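Local coordinates for peptidyl-prolyl cis-trans isomerase cyclophilin-type (PDB 3BO7), which probably catalyses the cis-trans isomerisation of proline peptide bonds, assisting protein folding, and was crystallised as a complex with the immunosuppressant cyclosporin A, at residues R29-F34 with T134-V139; F34-A39 with S81-G86; D44-H49 with P164-I169; G59-L64 with L116-I121. All coordinates share one frame; numbering follows the deposited sequence.

Interaction 1. Residues R29-F34 with T134-V139. With SO4 (sulfate ion), chain I; EDO (1,2-ethanediol), chain N.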
# COMPACT_ATOMS: atom_id res chain seq x y z
N ARG A 29 -5.68 1.17 -13.15
CA ARG A 29 -6.82 0.68 -12.35
C ARG A 29 -6.52 0.65 -10.86
O ARG A 29 -7.37 1.02 -10.04
CB ARG A 29 -7.26 -0.71 -12.84
CG ARG A 29 -7.76 -0.72 -14.27
CD ARG A 29 -9.26 -0.93 -14.32
NE ARG A 29 -10.03 0.30 -14.29
CZ ARG A 29 -11.32 0.37 -13.95
NH1 ARG A 29 -11.99 -0.72 -13.59
NH2 ARG A 29 -11.93 1.56 -13.95
N ALA A 30 -5.30 0.23 -10.51
CA ALA A 30 -4.88 0.18 -9.12
C ALA A 30 -4.71 1.57 -8.52
O ALA A 30 -5.04 1.80 -7.36
CB ALA A 30 -3.58 -0.65 -8.98
N CYS A 31 -4.21 2.51 -9.33
CA CYS A 31 -4.04 3.90 -8.89
C CYS A 31 -5.39 4.57 -8.73
O CYS A 31 -5.64 5.22 -7.71
CB CYS A 31 -3.18 4.66 -9.89
SG CYS A 31 -1.50 4.07 -9.93
N ASP A 32 -6.25 4.38 -9.72
CA ASP A 32 -7.62 4.90 -9.67
C ASP A 32 -8.39 4.41 -8.45
O ASP A 32 -8.94 5.21 -7.69
CB ASP A 32 -8.36 4.52 -10.95
CG ASP A 32 -9.55 5.40 -11.20
OD1 ASP A 32 -9.79 6.33 -10.40
OD2 ASP A 32 -10.25 5.16 -12.21
N SER A 33 -8.41 3.10 -8.25
CA SER A 33 -9.05 2.50 -7.08
C SER A 33 -8.56 3.14 -5.79
O SER A 33 -9.36 3.52 -4.93
CB SER A 33 -8.79 0.99 -7.03
OG SER A 33 -9.34 0.42 -5.86
N PHE A 34 -7.23 3.26 -5.67
CA PHE A 34 -6.59 3.75 -4.46
C PHE A 34 -7.02 5.19 -4.17
O PHE A 34 -7.36 5.52 -3.02
CB PHE A 34 -5.07 3.64 -4.60
CG PHE A 34 -4.31 3.84 -3.31
CD1 PHE A 34 -4.06 2.77 -2.46
CD2 PHE A 34 -3.84 5.10 -2.94
CE1 PHE A 34 -3.35 2.94 -1.26
CE2 PHE A 34 -3.14 5.29 -1.74
CZ PHE A 34 -2.90 4.20 -0.90
N THR A 134 0.46 -6.35 -8.43
CA THR A 134 0.42 -5.07 -9.12
C THR A 134 1.25 -4.05 -8.36
O THR A 134 0.89 -3.65 -7.25
CB THR A 134 -1.02 -4.51 -9.26
OG1 THR A 134 -1.83 -5.40 -10.03
CG2 THR A 134 -1.00 -3.14 -9.93
N ILE A 135 2.38 -3.66 -8.95
CA ILE A 135 3.17 -2.54 -8.48
C ILE A 135 2.49 -1.32 -9.05
O ILE A 135 2.28 -1.23 -10.26
CB ILE A 135 4.63 -2.60 -9.01
CG1 ILE A 135 5.40 -3.71 -8.29
CG2 ILE A 135 5.33 -1.23 -8.85
CD1 ILE A 135 6.59 -4.23 -9.05
N PHE A 136 2.12 -0.38 -8.17
CA PHE A 136 1.40 0.79 -8.64
C PHE A 136 2.00 2.11 -8.14
O PHE A 136 1.46 3.18 -8.41
CB PHE A 136 -0.11 0.67 -8.36
CG PHE A 136 -0.49 0.70 -6.89
CD1 PHE A 136 -1.12 1.82 -6.34
CD2 PHE A 136 -0.25 -0.39 -6.07
CE1 PHE A 136 -1.48 1.85 -5.00
CE2 PHE A 136 -0.60 -0.36 -4.72
CZ PHE A 136 -1.22 0.76 -4.19
N GLY A 137 3.11 2.02 -7.43
CA GLY A 137 3.81 3.22 -7.00
C GLY A 137 5.18 3.02 -6.40
O GLY A 137 5.72 1.91 -6.37
N ARG A 138 5.73 4.13 -5.92
CA ARG A 138 6.99 4.12 -5.18
C ARG A 138 7.05 5.28 -4.20
O ARG A 138 6.48 6.35 -4.44
CB ARG A 138 8.19 4.17 -6.13
CG ARG A 138 8.16 5.36 -7.09
CD ARG A 138 9.50 5.55 -7.76
NE ARG A 138 9.50 6.75 -8.60
CZ ARG A 138 10.56 7.52 -8.82
NH1 ARG A 138 11.73 7.23 -8.26
NH2 ARG A 138 10.45 8.58 -9.61
N VAL A 139 7.73 5.06 -3.08
CA VAL A 139 8.01 6.10 -2.10
C VAL A 139 9.14 6.98 -2.63
O VAL A 139 10.25 6.52 -2.83
CB VAL A 139 8.38 5.48 -0.71
CG1 VAL A 139 8.64 6.56 0.33
CG2 VAL A 139 7.28 4.56 -0.23
S SO4 I . -10.80 -4.32 -13.88
O1 SO4 I . -9.50 -3.74 -13.62
O2 SO4 I . -11.84 -3.48 -13.30
O3 SO4 I . -11.04 -4.44 -15.32
O4 SO4 I . -10.84 -5.66 -13.29
C1 EDO N . -15.33 2.82 -13.42
O1 EDO N . -15.29 1.39 -13.26
C2 EDO N . -16.70 3.32 -13.00
O2 EDO N . -16.65 4.71 -12.63

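Interaction 2. Residues F34-A39 with S81-G86. With EDO (1,2-ethanediol), chain N.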
# COMPACT_ATOMS: atom_id res chain seq x y z
N PHE A 34 -7.23 3.26 -5.67
CA PHE A 34 -6.59 3.75 -4.46
C PHE A 34 -7.02 5.19 -4.17
O PHE A 34 -7.36 5.52 -3.02
CB PHE A 34 -5.07 3.64 -4.60
CG PHE A 34 -4.31 3.84 -3.31
CD1 PHE A 34 -4.06 2.77 -2.46
CD2 PHE A 34 -3.84 5.10 -2.94
CE1 PHE A 34 -3.35 2.94 -1.26
CE2 PHE A 34 -3.14 5.29 -1.74
CZ PHE A 34 -2.90 4.20 -0.90
N LEU A 35 -7.01 6.01 -5.22
CA LEU A 35 -7.36 7.43 -5.13
C LEU A 35 -8.84 7.62 -4.87
O LEU A 35 -9.23 8.52 -4.12
CB LEU A 35 -6.90 8.19 -6.39
CG LEU A 35 -5.37 8.32 -6.57
CD1 LEU A 35 -4.98 8.73 -7.99
CD2 LEU A 35 -4.74 9.28 -5.56
N ARG A 36 -9.67 6.77 -5.46
CA ARG A 36 -11.10 6.78 -5.13
C ARG A 36 -11.36 6.46 -3.65
O ARG A 36 -12.30 7.00 -3.06
CB ARG A 36 -11.89 5.84 -6.04
CG ARG A 36 -12.00 6.32 -7.49
CD ARG A 36 -12.92 5.46 -8.31
NE ARG A 36 -12.58 5.48 -9.73
CZ ARG A 36 -13.45 5.21 -10.71
NH1 ARG A 36 -14.70 4.91 -10.41
NH2 ARG A 36 -13.07 5.25 -11.98
N LEU A 37 -10.51 5.62 -3.06
CA LEU A 37 -10.60 5.26 -1.64
C LEU A 37 -10.06 6.37 -0.76
O LEU A 37 -10.64 6.67 0.29
CB LEU A 37 -9.87 3.94 -1.35
CG LEU A 37 -10.46 2.63 -1.86
CD1 LEU A 37 -9.50 1.48 -1.62
CD2 LEU A 37 -11.81 2.33 -1.23
N CYS A 38 -8.93 6.97 -1.17
CA CYS A 38 -8.42 8.19 -0.55
C CYS A 38 -9.49 9.30 -0.49
O CYS A 38 -9.59 10.02 0.51
CB CYS A 38 -7.18 8.71 -1.28
SG CYS A 38 -5.70 7.71 -1.03
N ALA A 39 -10.29 9.42 -1.55
CA ALA A 39 -11.33 10.44 -1.64
C ALA A 39 -12.34 10.36 -0.49
O ALA A 39 -12.69 11.40 0.10
CB ALA A 39 -12.05 10.36 -3.00
N SER A 81 -12.51 -2.48 -3.20
CA SER A 81 -11.77 -1.60 -4.08
C SER A 81 -12.46 -0.23 -4.10
O SER A 81 -13.56 -0.07 -3.55
CB SER A 81 -11.69 -2.18 -5.49
OG SER A 81 -12.95 -2.17 -6.12
N GLY A 82 -11.83 0.75 -4.74
CA GLY A 82 -12.39 2.09 -4.86
C GLY A 82 -13.50 2.27 -5.89
O GLY A 82 -14.15 3.31 -5.92
N PHE A 83 -13.72 1.26 -6.74
CA PHE A 83 -14.73 1.30 -7.79
C PHE A 83 -16.16 1.08 -7.26
O PHE A 83 -16.34 0.49 -6.20
CB PHE A 83 -14.38 0.28 -8.88
CG PHE A 83 -13.00 0.50 -9.49
CD1 PHE A 83 -12.71 1.66 -10.21
CD2 PHE A 83 -12.00 -0.46 -9.35
CE1 PHE A 83 -11.44 1.87 -10.77
CE2 PHE A 83 -10.73 -0.27 -9.91
CZ PHE A 83 -10.45 0.90 -10.62
N PRO A 84 -17.19 1.60 -7.97
CA PRO A 84 -18.58 1.30 -7.56
C PRO A 84 -18.89 -0.19 -7.45
O PRO A 84 -18.66 -0.95 -8.39
CB PRO A 84 -19.44 1.94 -8.67
CG PRO A 84 -18.50 2.30 -9.78
CD PRO A 84 -17.16 2.52 -9.12
N GLY A 85 -19.41 -0.60 -6.30
CA GLY A 85 -19.70 -2.01 -6.05
C GLY A 85 -18.61 -2.66 -5.21
O GLY A 85 -18.87 -3.65 -4.52
N GLY A 86 -17.40 -2.12 -5.29
CA GLY A 86 -16.27 -2.59 -4.48
C GLY A 86 -15.67 -3.93 -4.88
O GLY A 86 -14.93 -4.51 -4.11
C1 EDO N . -15.33 2.82 -13.42
O1 EDO N . -15.29 1.39 -13.26
C2 EDO N . -16.70 3.32 -13.00
O2 EDO N . -16.65 4.71 -12.63

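Interaction 3. Residues D44-H49 with P164-I169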
# COMPACT_ATOMS: atom_id res chain seq x y z
N ASP A 44 -8.04 6.26 6.48
CA ASP A 44 -7.91 6.92 7.78
C ASP A 44 -8.17 5.90 8.88
O ASP A 44 -9.20 5.21 8.86
CB ASP A 44 -8.90 8.09 7.90
CG ASP A 44 -8.48 9.31 7.08
OD1 ASP A 44 -7.62 9.18 6.17
OD2 ASP A 44 -9.02 10.40 7.36
N ASP A 45 -7.22 5.81 9.81
CA ASP A 45 -7.28 4.92 10.98
C ASP A 45 -6.91 3.44 10.72
O ASP A 45 -6.83 2.65 11.66
CB ASP A 45 -8.61 5.04 11.73
CG ASP A 45 -8.86 6.46 12.26
OD1 ASP A 45 -7.90 7.10 12.75
OD2 ASP A 45 -10.02 6.93 12.18
N THR A 46 -6.68 3.08 9.46
CA THR A 46 -6.09 1.77 9.18
C THR A 46 -4.64 1.74 9.68
O THR A 46 -4.00 2.79 9.84
CB THR A 46 -6.15 1.37 7.67
OG1 THR A 46 -5.41 2.31 6.88
CG2 THR A 46 -7.60 1.31 7.19
N ILE A 47 -4.14 0.53 9.94
CA ILE A 47 -2.80 0.34 10.47
C ILE A 47 -1.87 -0.36 9.47
O ILE A 47 -2.31 -0.80 8.41
CB ILE A 47 -2.83 -0.46 11.81
CG1 ILE A 47 -3.60 -1.77 11.65
CG2 ILE A 47 -3.39 0.40 12.95
CD1 ILE A 47 -3.44 -2.71 12.83
N PHE A 48 -0.59 -0.43 9.82
CA PHE A 48 0.34 -1.31 9.14
C PHE A 48 0.53 -2.55 10.02
O PHE A 48 1.29 -2.53 10.99
CB PHE A 48 1.67 -0.59 8.84
CG PHE A 48 1.57 0.42 7.74
CD1 PHE A 48 1.95 0.09 6.44
CD2 PHE A 48 1.08 1.70 7.98
CE1 PHE A 48 1.86 1.03 5.41
CE2 PHE A 48 0.98 2.65 6.96
CZ PHE A 48 1.37 2.30 5.67
N HIS A 49 -0.21 -3.61 9.67
CA HIS A 49 -0.49 -4.74 10.56
C HIS A 49 0.44 -5.93 10.39
O HIS A 49 0.36 -6.90 11.13
CB HIS A 49 -1.93 -5.22 10.35
CG HIS A 49 -2.13 -5.94 9.06
ND1 HIS A 49 -2.40 -5.29 7.88
CD2 HIS A 49 -2.08 -7.26 8.76
CE1 HIS A 49 -2.52 -6.18 6.90
NE2 HIS A 49 -2.32 -7.38 7.41
N PRO A 164 2.17 1.49 13.13
CA PRO A 164 1.90 2.83 12.61
C PRO A 164 0.47 2.89 12.09
O PRO A 164 0.03 1.97 11.37
CB PRO A 164 2.89 2.97 11.46
CG PRO A 164 3.97 2.00 11.75
CD PRO A 164 3.30 0.85 12.43
N LYS A 165 -0.25 3.94 12.46
CA LYS A 165 -1.64 4.12 12.07
C LYS A 165 -1.76 5.35 11.17
O LYS A 165 -1.20 6.41 11.48
CB LYS A 165 -2.54 4.24 13.31
CG LYS A 165 -4.03 4.37 13.01
CD LYS A 165 -4.89 4.36 14.28
CE LYS A 165 -4.78 5.66 15.08
NZ LYS A 165 -5.33 6.84 14.34
N VAL A 166 -2.49 5.20 10.07
CA VAL A 166 -2.71 6.29 9.11
C VAL A 166 -3.62 7.34 9.73
O VAL A 166 -4.76 7.04 10.09
CB VAL A 166 -3.32 5.77 7.77
CG1 VAL A 166 -3.65 6.93 6.83
CG2 VAL A 166 -2.39 4.78 7.08
N GLU A 167 -3.09 8.56 9.87
CA GLU A 167 -3.87 9.71 10.32
C GLU A 167 -4.68 10.29 9.16
O GLU A 167 -5.86 10.61 9.30
CB GLU A 167 -2.96 10.78 10.95
CG GLU A 167 -2.65 10.51 12.42
CD GLU A 167 -1.44 11.28 12.95
OE1 GLU A 167 -1.13 11.11 14.15
OE2 GLU A 167 -0.80 12.05 12.20
N GLU A 168 -4.03 10.39 8.01
CA GLU A 168 -4.68 10.91 6.81
C GLU A 168 -3.81 10.67 5.60
O GLU A 168 -2.62 10.42 5.72
CB GLU A 168 -4.95 12.42 6.93
CG GLU A 168 -3.67 13.25 7.02
CD GLU A 168 -3.92 14.74 6.97
OE1 GLU A 168 -5.04 15.17 6.61
OE2 GLU A 168 -2.97 15.50 7.28
N ILE A 169 -4.44 10.79 4.43
CA ILE A 169 -3.72 10.77 3.17
C ILE A 169 -4.02 12.06 2.42
O ILE A 169 -5.19 12.40 2.17
CB ILE A 169 -4.04 9.51 2.33
CG1 ILE A 169 -3.72 8.25 3.15
CG2 ILE A 169 -3.27 9.53 1.01
CD1 ILE A 169 -3.89 6.93 2.40
O HOH W 1 -7.42 11.21 4.71

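Interaction 4. Residues G59-L64 with L116-I121. With SO4 (sulfate ion), chain L.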
# COMPACT_ATOMS: atom_id res chain seq x y z
N GLY A 59 -0.22 -2.87 4.74
CA GLY A 59 -1.35 -2.10 5.29
C GLY A 59 -2.61 -2.15 4.43
O GLY A 59 -2.72 -2.99 3.54
N GLY A 60 -3.56 -1.28 4.72
CA GLY A 60 -4.76 -1.11 3.89
C GLY A 60 -5.95 -2.01 4.18
O GLY A 60 -6.91 -2.03 3.41
N ARG A 61 -5.89 -2.76 5.28
CA ARG A 61 -6.97 -3.68 5.62
C ARG A 61 -8.11 -3.00 6.39
O ARG A 61 -7.94 -2.60 7.55
CB ARG A 61 -6.43 -4.89 6.40
CG ARG A 61 -7.49 -5.95 6.64
CD ARG A 61 -6.92 -7.34 6.89
NE ARG A 61 -8.01 -8.29 7.14
CZ ARG A 61 -8.63 -8.99 6.18
NH1 ARG A 61 -8.25 -8.88 4.91
NH2 ARG A 61 -9.62 -9.80 6.51
N ALA A 62 -9.26 -2.85 5.74
CA ALA A 62 -10.44 -2.24 6.35
C ALA A 62 -10.86 -2.93 7.66
O ALA A 62 -11.22 -2.26 8.64
CB ALA A 62 -11.59 -2.22 5.36
N GLU A 63 -10.79 -4.26 7.67
CA GLU A 63 -11.17 -5.07 8.82
C GLU A 63 -10.36 -4.78 10.10
O GLU A 63 -10.82 -5.09 11.20
CB GLU A 63 -11.07 -6.56 8.48
CG GLU A 63 -12.10 -7.06 7.45
CD GLU A 63 -11.70 -6.81 6.00
OE1 GLU A 63 -10.65 -6.17 5.74
OE2 GLU A 63 -12.43 -7.27 5.11
N LEU A 64 -9.18 -4.19 9.94
CA LEU A 64 -8.30 -3.89 11.07
C LEU A 64 -8.22 -2.40 11.41
O LEU A 64 -7.41 -1.99 12.24
CB LEU A 64 -6.89 -4.44 10.80
CG LEU A 64 -6.73 -5.96 10.70
CD1 LEU A 64 -5.31 -6.28 10.31
CD2 LEU A 64 -7.09 -6.68 12.01
N LEU A 116 -8.06 -5.46 -3.91
CA LEU A 116 -9.05 -4.64 -3.25
C LEU A 116 -8.41 -3.35 -2.72
O LEU A 116 -8.38 -2.35 -3.44
CB LEU A 116 -9.78 -5.43 -2.15
CG LEU A 116 -10.77 -6.50 -2.63
CD1 LEU A 116 -11.40 -7.24 -1.46
CD2 LEU A 116 -11.85 -5.91 -3.53
N SER A 117 -7.88 -3.40 -1.50
CA SER A 117 -7.30 -2.22 -0.86
C SER A 117 -5.97 -2.43 -0.12
O SER A 117 -5.29 -1.46 0.21
CB SER A 117 -8.32 -1.57 0.08
OG SER A 117 -8.42 -2.28 1.30
N GLU A 118 -5.60 -3.68 0.15
CA GLU A 118 -4.38 -3.97 0.90
C GLU A 118 -3.14 -3.83 0.03
O GLU A 118 -3.13 -4.25 -1.14
CB GLU A 118 -4.43 -5.36 1.53
CG GLU A 118 -5.16 -5.39 2.83
CD GLU A 118 -5.01 -6.71 3.58
OE1 GLU A 118 -3.88 -7.04 4.02
OE2 GLU A 118 -6.05 -7.39 3.77
N PHE A 119 -2.09 -3.27 0.61
CA PHE A 119 -0.89 -2.97 -0.14
C PHE A 119 0.32 -3.20 0.73
O PHE A 119 0.21 -3.38 1.94
CB PHE A 119 -0.93 -1.51 -0.64
CG PHE A 119 -1.06 -0.51 0.47
CD1 PHE A 119 0.09 0.03 1.07
CD2 PHE A 119 -2.31 -0.13 0.94
CE1 PHE A 119 -0.02 0.94 2.12
CE2 PHE A 119 -2.43 0.78 1.99
CZ PHE A 119 -1.29 1.32 2.57
N PHE A 120 1.50 -3.20 0.11
CA PHE A 120 2.75 -3.26 0.86
C PHE A 120 3.79 -2.31 0.30
O PHE A 120 3.74 -1.90 -0.86
CB PHE A 120 3.30 -4.69 0.95
CG PHE A 120 3.57 -5.35 -0.37
CD1 PHE A 120 4.88 -5.54 -0.81
CD2 PHE A 120 2.53 -5.84 -1.15
CE1 PHE A 120 5.14 -6.18 -2.02
CE2 PHE A 120 2.78 -6.48 -2.36
CZ PHE A 120 4.10 -6.66 -2.79
N ILE A 121 4.73 -1.95 1.16
CA ILE A 121 5.89 -1.19 0.71
C ILE A 121 7.13 -2.00 1.05
O ILE A 121 7.30 -2.46 2.19
CB ILE A 121 5.93 0.23 1.32
CG1 ILE A 121 4.58 0.93 1.11
CG2 ILE A 121 7.05 1.04 0.68
CD1 ILE A 121 4.41 2.24 1.84
S SO4 L . -9.58 -9.89 10.32
O1 SO4 L . -8.64 -8.99 9.67
O2 SO4 L . -9.36 -9.88 11.77
O3 SO4 L . -10.97 -9.51 10.05
O4 SO4 L . -9.36 -11.24 9.81

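Interaction 1. Residues R29-F34 with T134-V139
A30 on helix 28-39 sets its CB against two residues of segment 134-139, 3.7 Å from T134 CG2 and 3.8 Å from F136 CB. The contact seats one of the helices that pack against the cyclophilin beta-barrel: the short helical segment approaches strand 135-139 to 8.4 Å between axes, with the two directions 68° apart. F136 does most of the work from the strand side. Its CG stands between the backbone N and the carbonyl carbon (chi1 67°), and the side chain crosses that of F34 at about a right angle. F136 CE1 comes to 3.7 Å from F34 CD1, with the ring planes inclined at 54°. C31 SG lies at the edge of the F136 ring, near its plane, and 4.0 Å from F136 CB; the same sulfur is 3.4 Å from the backbone oxygen F136 O. All these residues are buried, and van der Waals packing holds the interface together.

A second shell positions them. F34 stacks on F43, while F136 and G137 form a classic beta bulge in their own strand, both facing L105 of the neighbouring strand 104-107. E92 ties the two segments to each other: its carboxylate accepts the N-H groups of R29 and A30, and its own N-H is bonded to T134 OG1. On the outer side of the helix the R29 guanidinium turns away from the strand toward solutes probably taken up from the crystallisation liquor, with R29 NH1 donating to the sulfate atom O2 at 2.8 Å.

Interaction 2. Residues F34-A39 with S81-G86
R36 and L37, side by side on helix 28-39, share the task of meeting the loop at G82. R36 comes first. Its CB and CD both approach the carbonyl oxygen of this glycine, R36 CB lying 3.4 Å from G82 O, and the chain then runs on extended (CD anti to CA, chi2 -173°) past the loop backbone to F83. There the guanidinium presents a face to the edge of the phenyl ring: F83 CD1 stands 3.6 Å above the guanidinium plane, over its centre, and the two planes are 72° apart. The same phenyl ring makes a cation-pi contact with R29 and so meets two arginines of one helix. R36 NH1 also brushes P84 CD at 3.7 Å and donates an almost straight bond of 3.0 Å to the ethanediol atom O2, while R36 NH2 is paired with D32 OD2, a salt bridge one helical turn back that steadies the group.

L37 turns its branch to the other part of the loop. L37 CG touches G82 CA at 3.6 Å, and L37 CD2 lies 3.8 Å from S81 O. With no side chain on G82, the backbones close to 4.9 Å between L37 CA and G82 CA, and G82 N is held by S33 OG. L37 continues onto Y42, F43 and S117. The loop is stiffened from within by the type II beta turn F83 to G86, with G86 N bonded to F83 O. The whole packs a long inter-strand connection onto the R36 and L37 side of a helix of the cyclophilin barrel.

Interaction 3. Residues D44-H49 with P164-I169
The seam of the cyclophilin barrel runs here: D45 to F48, leading into strand 48-52, bond to P164 to V166 at the start of strand 166-171, and these are the two outermost strands of the eight-stranded antiparallel sheet. I47 and K165 are bridged with their CA atoms 4.3 Å apart. Three backbone hydrogen bonds sew the seam. D45 N donates to V166 O at 2.8 Å, V166 N to T46 O at 2.9 Å, and F48 N to P164 O at 2.9 Å.

Side chains add to this on two sides. K165 extends to CD and then bends (chi3 73°), running alongside D45 and pointing the same way; K165 NZ reaches D45 OD1 at 3.0 Å in a salt bridge, meeting the carboxylate on its anti side and 19° out of its plane. Inward, the F48 ring has P164 O at its edge and V166 CG2 at 4.0 Å from F48 CE2, and it continues to W149. T46 OG1 is bonded to F43 O. Further along the strand, E167 and E168 form a classic beta bulge opposite V12.

Closure thus rests mainly on main-chain bonds, which satisfy polar atoms among the buried T46, F48, P164 and V166, whereas the single salt bridge lies toward solvent, where water probably weakens its pull.

Interaction 4. Residues G59-L64 with L116-I121
G59 and F119 form an antiparallel hydrogen-bonded pair joining strands 56-59 and 119-122 beside the cyclosporin-binding groove, where E118 and F120 pack on a modified side chain of the bound peptide. G59 N donates to F119 O at 2.9 Å. The return bond, from F119 N to G59 O at 3.0 Å, arrives above the carbonyl plane. F119 CG stands between its backbone N and carbonyl carbon (chi1 59°), and the ring lies against the glycine pair: G59 C is over one face, toward the rim, and F119 CE2 is 3.6 Å from G60 CA. G60 has positive phi, and a CB there would run into S117 O and F119 CD2. G60 O is gripped by S117 OG at 2.6 Å; that hydroxyl also bonds Y42 OH.

The extended R61 chain crosses E118, and R61 NH1 donates to E118 OE2 at 2.9 Å in a salt bridge, in the guanidinium plane, the carboxylate turned 69° from it. R61 NE binds a sulfate probably from the crystallisation liquor, while E63 OE1, over a guanidinium face, completes the network at longer range. With two carboxylates nearby, the arginine probably offsets their repulsion.

Overall arrangement
Interactions 1 and 2 use the same helix 28-39, A30, C31 and F34 toward the strand in a buried, apolar contact, and R36 and L37 toward a loop, with R36 near solvent. Interactions 3 and 4 rely instead on main-chain hydrogen bonds and a salt bridge each; 4 is buried beside the peptide site and 3, partly buried, closes the barrel. They lie about 10 Å apart between centres and touch through H49 and E118, and through F48 and F119. Interactions 1 and 3, about 17 Å apart between centres, do not touch and stand on opposite sides of the chain's centre. F119 also reaches F34 and F136, connecting interaction 4 to interaction 1.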